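Local coordinates for protein RsfP (PDB 4GLJ) that probably catalyses the phosphate-dependent cleavage of methylthioadenosine to adenine and methylthioribose 1-phosphate, and binds the dye rhodamine B, at residues Ala148-Leu151 / Ile152-Tyr155; Thr279-Glu282 / Ala283-Ala286. One frame throughout, in Å; residues are numbered along the deposited sequence.

In the fold
Interaction 1 covers about two turns of helix 145-157, which packs against the mixed sheet of the phosphorylase-superfamily fold; interaction 2 is a short 3-10 turn in the C-terminal tail, leading into helix 286-291. The two are in series along the chain and do not touch: their centres lie 39 Å apart and their nearest atoms about 29 Å. Helix 237-263 packs on interaction 1 further along its length, while Ile239, Leu242 and Met243, near its start, line a rhodamine B pocket. Interaction 2 sits at the surface, its centre about 30 Å from the centre of the chain, with the side chain of Pro280 about 8 Å from a bound rhodamine B.

Interaction 1: residues Ala148-Leu151 / Ile152-Tyr155; sequences ADIL and IRAY
Asp149 OD2 takes two hydrogen bonds from Arg153, one turn further along the same helix: NE donates at 3.0 Å, and NH2 of the same guanidinium reaches Asp149 OD2 at 3.2 Å. Together they make an i to i+4 salt bridge in which the arginine presents its edge, so the oxygen lies close to the guanidinium plane. The carboxylate and guanidinium planes are 32° apart, and both nitrogens reach OD2 from the same face of the carboxylate, out of its plane. Both bonds are bent, the one from NH2 more so. A bend at chi3 (-78°) folds the arginine back along the helix, bringing NH2 to 3.5 Å from Ile150 CG1. NH2 also forms a salt bridge with Glu263, so the arginine spans two acidic groups; a methionine here would probably leave both carboxylates without their cationic mate and remove the charged link between the two helices. Beneath the side chains runs the regular i to i+4 backbone bonding, its shortest link being Ala154 N to Ile150 O at 2.7 Å. Ile152 CG1 lies 3.5 Å from Ala148 O, alongside the preceding turn. Leu151 and Ala154 pack on Ala256 of helix 237-263, which Ile150 also meets at Leu259, while Ala148, Leu151 and Ile152 rest on Ile113 of strand 111-119 and Tyr155 reaches Cys165 of strand 165-167.

Interaction 2: residues Thr279-Glu282 / Ala283-Ala286; sequences TPVE and AMSA
Met284 and Thr279 meet at a slant, the methionine CG lying 3.7 Å from Thr279 CG2. Beyond CG the methionine runs extended, which carries its terminal methyl past the threonine methyl to the main chain: Met284 CE stops 3.6 Å from Thr279 O. The same methyl comes to 4.0 Å from Val281 CG2, again with the two side chains at an oblique angle, and Met284 SD lies 4.0 Å from Val281 CA. One thioether chain therefore touches both residues flanking Pro280. Thr279 divides its two branches between different tasks. Its CG2, opposite the backbone N about the first torsion, faces Met284 and also approaches the methyl of Ala283, whereas OG1 is hydrogen-bonded to the backbone N of Val134.

The backbone that brings these groups together is a short 3-10 turn closed by two successive i to i+3 bonds, Ala283 N to Pro280 O at 2.9 Å and Met284 N to Val281 O at 3.0 Å. Both donors sit well above the planes of the carbonyls they meet, by 58° and 62°. The turn also sets the Ala283 methyl against the proline ring, with Ala283 CB 3.9 Å from Pro280 CD.

Met284 is buried, and Ala133, Leu277 and Leu296 add to its packing; Val281 touches Leu296 as well. Directly after Met284, Ser285 occupies the N-cap position of helix 286-291, and its OG is hydrogen-bonded to Thr288 OG1 in the first turn.

Interaction 1: residues Ala148-Leu151 / Ile152-Tyr155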
ATOM      1  N   ALA A 148     -24.342   3.909  14.008  1.00 27.01           N
ATOM      2  CA  ALA A 148     -24.815   4.416  12.716  1.00 24.70           C
ATOM      3  C   ALA A 148     -26.323   4.621  12.717  1.00 28.10           C
ATOM      4  O   ALA A 148     -26.792   5.647  12.226  1.00 27.46           O
ATOM      5  CB  ALA A 148     -24.428   3.484  11.541  1.00 24.83           C
ATOM      6  N   ASP A 149     -27.103   3.670  13.255  1.00 29.97           N
ATOM      7  CA  ASP A 149     -28.540   3.926  13.326  1.00 32.98           C
ATOM      8  C   ASP A 149     -28.883   5.173  14.166  1.00 31.78           C
ATOM      9  O   ASP A 149     -29.856   5.884  13.834  1.00 31.57           O
ATOM     10  CB  ASP A 149     -29.316   2.716  13.820  1.00 37.31           C
ATOM     11  CG  ASP A 149     -30.799   3.018  13.946  1.00 47.86           C
ATOM     12  OD1 ASP A 149     -31.465   3.267  12.883  1.00 52.83           O
ATOM     13  OD2 ASP A 149     -31.272   3.086  15.124  1.00 49.94           O
ATOM     14  N   ILE A 150     -28.180   5.350  15.301  1.00 31.90           N
ATOM     15  CA  ILE A 150     -28.347   6.580  16.123  1.00 31.30           C
ATOM     16  C   ILE A 150     -28.024   7.831  15.278  1.00 30.22           C
ATOM     17  O   ILE A 150     -28.773   8.824  15.333  1.00 27.94           O
ATOM     18  CB  ILE A 150     -27.510   6.536  17.415  1.00 32.76           C
ATOM     19  CG1 ILE A 150     -28.274   5.699  18.455  1.00 34.59           C
ATOM     20  CG2 ILE A 150     -27.240   7.937  17.964  1.00 32.30           C
ATOM     21  CD1 ILE A 150     -27.531   5.347  19.702  1.00 37.68           C
ATOM     22  N   LEU A 151     -26.935   7.779  14.475  1.00 25.83           N
ATOM     23  CA  LEU A 151     -26.613   8.921  13.668  1.00 27.46           C
ATOM     24  C   LEU A 151     -27.693   9.330  12.681  1.00 26.50           C
ATOM     25  O   LEU A 151     -27.883  10.531  12.470  1.00 27.22           O
ATOM     26  CB  LEU A 151     -25.238   8.807  12.965  1.00 25.06           C
ATOM     27  CG  LEU A 151     -24.077   8.758  13.973  1.00 27.51           C
ATOM     28  CD1 LEU A 151     -22.804   8.266  13.230  1.00 26.29           C
ATOM     29  CD2 LEU A 151     -23.830  10.139  14.580  1.00 25.39           C
ATOM     30  N   ILE A 152     -28.329   8.353  12.033  1.00 24.73           N
ATOM     31  CA  ILE A 152     -29.407   8.558  11.132  1.00 26.96           C
ATOM     32  C   ILE A 152     -30.566   9.248  11.855  1.00 28.92           C
ATOM     33  O   ILE A 152     -31.126  10.193  11.320  1.00 30.04           O
ATOM     34  CB  ILE A 152     -29.894   7.194  10.512  1.00 29.20           C
ATOM     35  CG1 ILE A 152     -28.823   6.601   9.571  1.00 30.10           C
ATOM     36  CG2 ILE A 152     -31.153   7.401   9.737  1.00 30.52           C
ATOM     37  CD1 ILE A 152     -28.998   5.081   9.325  1.00 35.47           C
ATOM     38  N   ARG A 153     -30.944   8.762  13.039  1.00 30.26           N
ATOM     39  CA  ARG A 153     -32.117   9.361  13.728  1.00 33.12           C
ATOM     40  C   ARG A 153     -31.694  10.746  14.289  1.00 31.54           C
ATOM     41  O   ARG A 153     -32.508  11.662  14.316  1.00 33.27           O
ATOM     42  CB  ARG A 153     -32.625   8.438  14.815  1.00 35.56           C
ATOM     43  CG  ARG A 153     -33.268   7.196  14.230  1.00 37.82           C
ATOM     44  CD  ARG A 153     -33.865   6.308  15.290  1.00 45.19           C
ATOM     45  NE  ARG A 153     -32.826   5.534  15.951  1.00 46.10           N
ATOM     46  CZ  ARG A 153     -32.564   5.606  17.252  1.00 47.95           C
ATOM     47  NH1 ARG A 153     -33.274   6.410  18.037  1.00 48.85           N
ATOM     48  NH2 ARG A 153     -31.604   4.841  17.753  1.00 50.23           N
ATOM     49  N   ALA A 154     -30.422  10.863  14.689  1.00 30.07           N
ATOM     50  CA  ALA A 154     -29.859  12.156  15.212  1.00 29.95           C
ATOM     51  C   ALA A 154     -29.963  13.223  14.098  1.00 29.94           C
ATOM     52  O   ALA A 154     -30.334  14.395  14.356  1.00 31.41           O
ATOM     53  CB  ALA A 154     -28.393  12.008  15.649  1.00 27.86           C
ATOM     54  N   TYR A 155     -29.640  12.820  12.860  1.00 25.86           N
ATOM     55  CA  TYR A 155     -29.676  13.748  11.711  1.00 27.65           C
ATOM     56  C   TYR A 155     -31.096  14.237  11.555  1.00 29.25           C
ATOM     57  O   TYR A 155     -31.342  15.441  11.311  1.00 32.04           O
ATOM     58  CB  TYR A 155     -29.310  13.041  10.358  1.00 25.72           C
ATOM     59  CG  TYR A 155     -29.361  13.996   9.157  1.00 27.68           C
ATOM     60  CD1 TYR A 155     -28.209  14.735   8.767  1.00 28.01           C
ATOM     61  CD2 TYR A 155     -30.527  14.127   8.360  1.00 28.24           C
ATOM     62  CE1 TYR A 155     -28.250  15.600   7.663  1.00 29.97           C
ATOM     63  CE2 TYR A 155     -30.560  14.990   7.279  1.00 30.55           C
ATOM     64  CZ  TYR A 155     -29.427  15.715   6.915  1.00 29.45           C
ATOM     65  OH  TYR A 155     -29.474  16.579   5.802  1.00 33.61           O
TER

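Interaction 2: residues Thr279-Glu282 / Ala283-Ala286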
ATOM      1  N   THR A 279      -2.382 -14.175  21.901  1.00 32.65           N
ATOM      2  CA  THR A 279      -1.380 -14.299  22.954  1.00 33.80           C
ATOM      3  C   THR A 279      -2.090 -14.155  24.293  1.00 35.34           C
ATOM      4  O   THR A 279      -2.630 -13.095  24.558  1.00 34.96           O
ATOM      5  CB  THR A 279      -0.368 -13.131  22.869  1.00 31.58           C
ATOM      6  OG1 THR A 279       0.143 -13.063  21.548  1.00 30.64           O
ATOM      7  CG2 THR A 279       0.781 -13.266  23.934  1.00 29.00           C
ATOM      8  N   PRO A 280      -2.037 -15.194  25.162  1.00 39.56           N
ATOM      9  CA  PRO A 280      -2.594 -15.057  26.518  1.00 41.67           C
ATOM     10  C   PRO A 280      -1.899 -13.915  27.269  1.00 39.58           C
ATOM     11  O   PRO A 280      -0.690 -13.729  27.130  1.00 36.30           O
ATOM     12  CB  PRO A 280      -2.247 -16.395  27.185  1.00 43.73           C
ATOM     13  CG  PRO A 280      -2.054 -17.350  26.047  1.00 46.48           C
ATOM     14  CD  PRO A 280      -1.417 -16.513  24.950  1.00 39.87           C
ATOM     15  N   VAL A 281      -2.655 -13.146  28.043  1.00 40.88           N
ATOM     16  CA  VAL A 281      -2.057 -12.051  28.813  1.00 41.33           C
ATOM     17  C   VAL A 281      -0.877 -12.581  29.684  1.00 43.29           C
ATOM     18  O   VAL A 281       0.161 -11.929  29.811  1.00 39.47           O
ATOM     19  CB  VAL A 281      -3.147 -11.250  29.590  1.00 47.46           C
ATOM     20  CG1 VAL A 281      -2.579 -10.441  30.758  1.00 48.43           C
ATOM     21  CG2 VAL A 281      -3.914 -10.352  28.622  1.00 42.84           C
ATOM     22  N   GLU A 282      -1.000 -13.804  30.212  1.00 45.28           N
ATOM     23  CA  GLU A 282       0.052 -14.376  31.083  1.00 47.83           C
ATOM     24  C   GLU A 282       1.320 -14.702  30.311  1.00 46.55           C
ATOM     25  O   GLU A 282       2.375 -14.821  30.914  1.00 46.73           O
ATOM     26  CB  GLU A 282      -0.442 -15.614  31.849  1.00 53.23           C
ATOM     27  CG  GLU A 282      -1.399 -16.485  31.059  1.00 57.16           C
ATOM     28  CD  GLU A 282      -2.818 -15.965  31.187  1.00 63.75           C
ATOM     29  OE1 GLU A 282      -3.393 -15.492  30.165  1.00 59.24           O
ATOM     30  OE2 GLU A 282      -3.347 -15.984  32.331  1.00 67.79           O
ATOM     31  N   ALA A 283       1.217 -14.794  28.984  1.00 43.76           N
ATOM     32  CA  ALA A 283       2.346 -15.019  28.091  1.00 41.87           C
ATOM     33  C   ALA A 283       3.028 -13.698  27.673  1.00 39.82           C
ATOM     34  O   ALA A 283       4.087 -13.752  27.085  1.00 41.91           O
ATOM     35  CB  ALA A 283       1.891 -15.766  26.821  1.00 42.03           C
ATOM     36  N   MET A 284       2.443 -12.520  27.927  1.00 37.36           N
ATOM     37  CA  MET A 284       3.090 -11.275  27.454  1.00 34.10           C
ATOM     38  C   MET A 284       4.272 -10.874  28.322  1.00 33.94           C
ATOM     39  O   MET A 284       4.252 -11.123  29.511  1.00 34.42           O
ATOM     40  CB  MET A 284       2.106 -10.138  27.373  1.00 33.25           C
ATOM     41  CG  MET A 284       0.988 -10.435  26.342  1.00 33.01           C
ATOM     42  SD  MET A 284      -0.286  -9.217  26.591  1.00 35.28           S
ATOM     43  CE  MET A 284      -1.614  -9.780  25.449  1.00 33.89           C
ATOM     44  N   SER A 285       5.264 -10.198  27.751  1.00 32.05           N
ATOM     45  CA  SER A 285       6.304  -9.603  28.575  1.00 31.19           C
ATOM     46  C   SER A 285       5.761  -8.429  29.392  1.00 30.75           C
ATOM     47  O   SER A 285       4.660  -7.892  29.060  1.00 31.07           O
ATOM     48  CB  SER A 285       7.431  -9.096  27.671  1.00 31.26           C
ATOM     49  OG  SER A 285       6.985  -7.997  26.910  1.00 31.59           O
ATOM     50  N   ALA A 286       6.509  -8.022  30.414  1.00 29.45           N
ATOM     51  CA  ALA A 286       6.126  -6.834  31.259  1.00 31.80           C
ATOM     52  C   ALA A 286       5.975  -5.598  30.351  1.00 31.65           C
ATOM     53  O   ALA A 286       5.066  -4.719  30.515  1.00 31.77           O
ATOM     54  CB  ALA A 286       7.152  -6.550  32.327  1.00 32.08           C
TER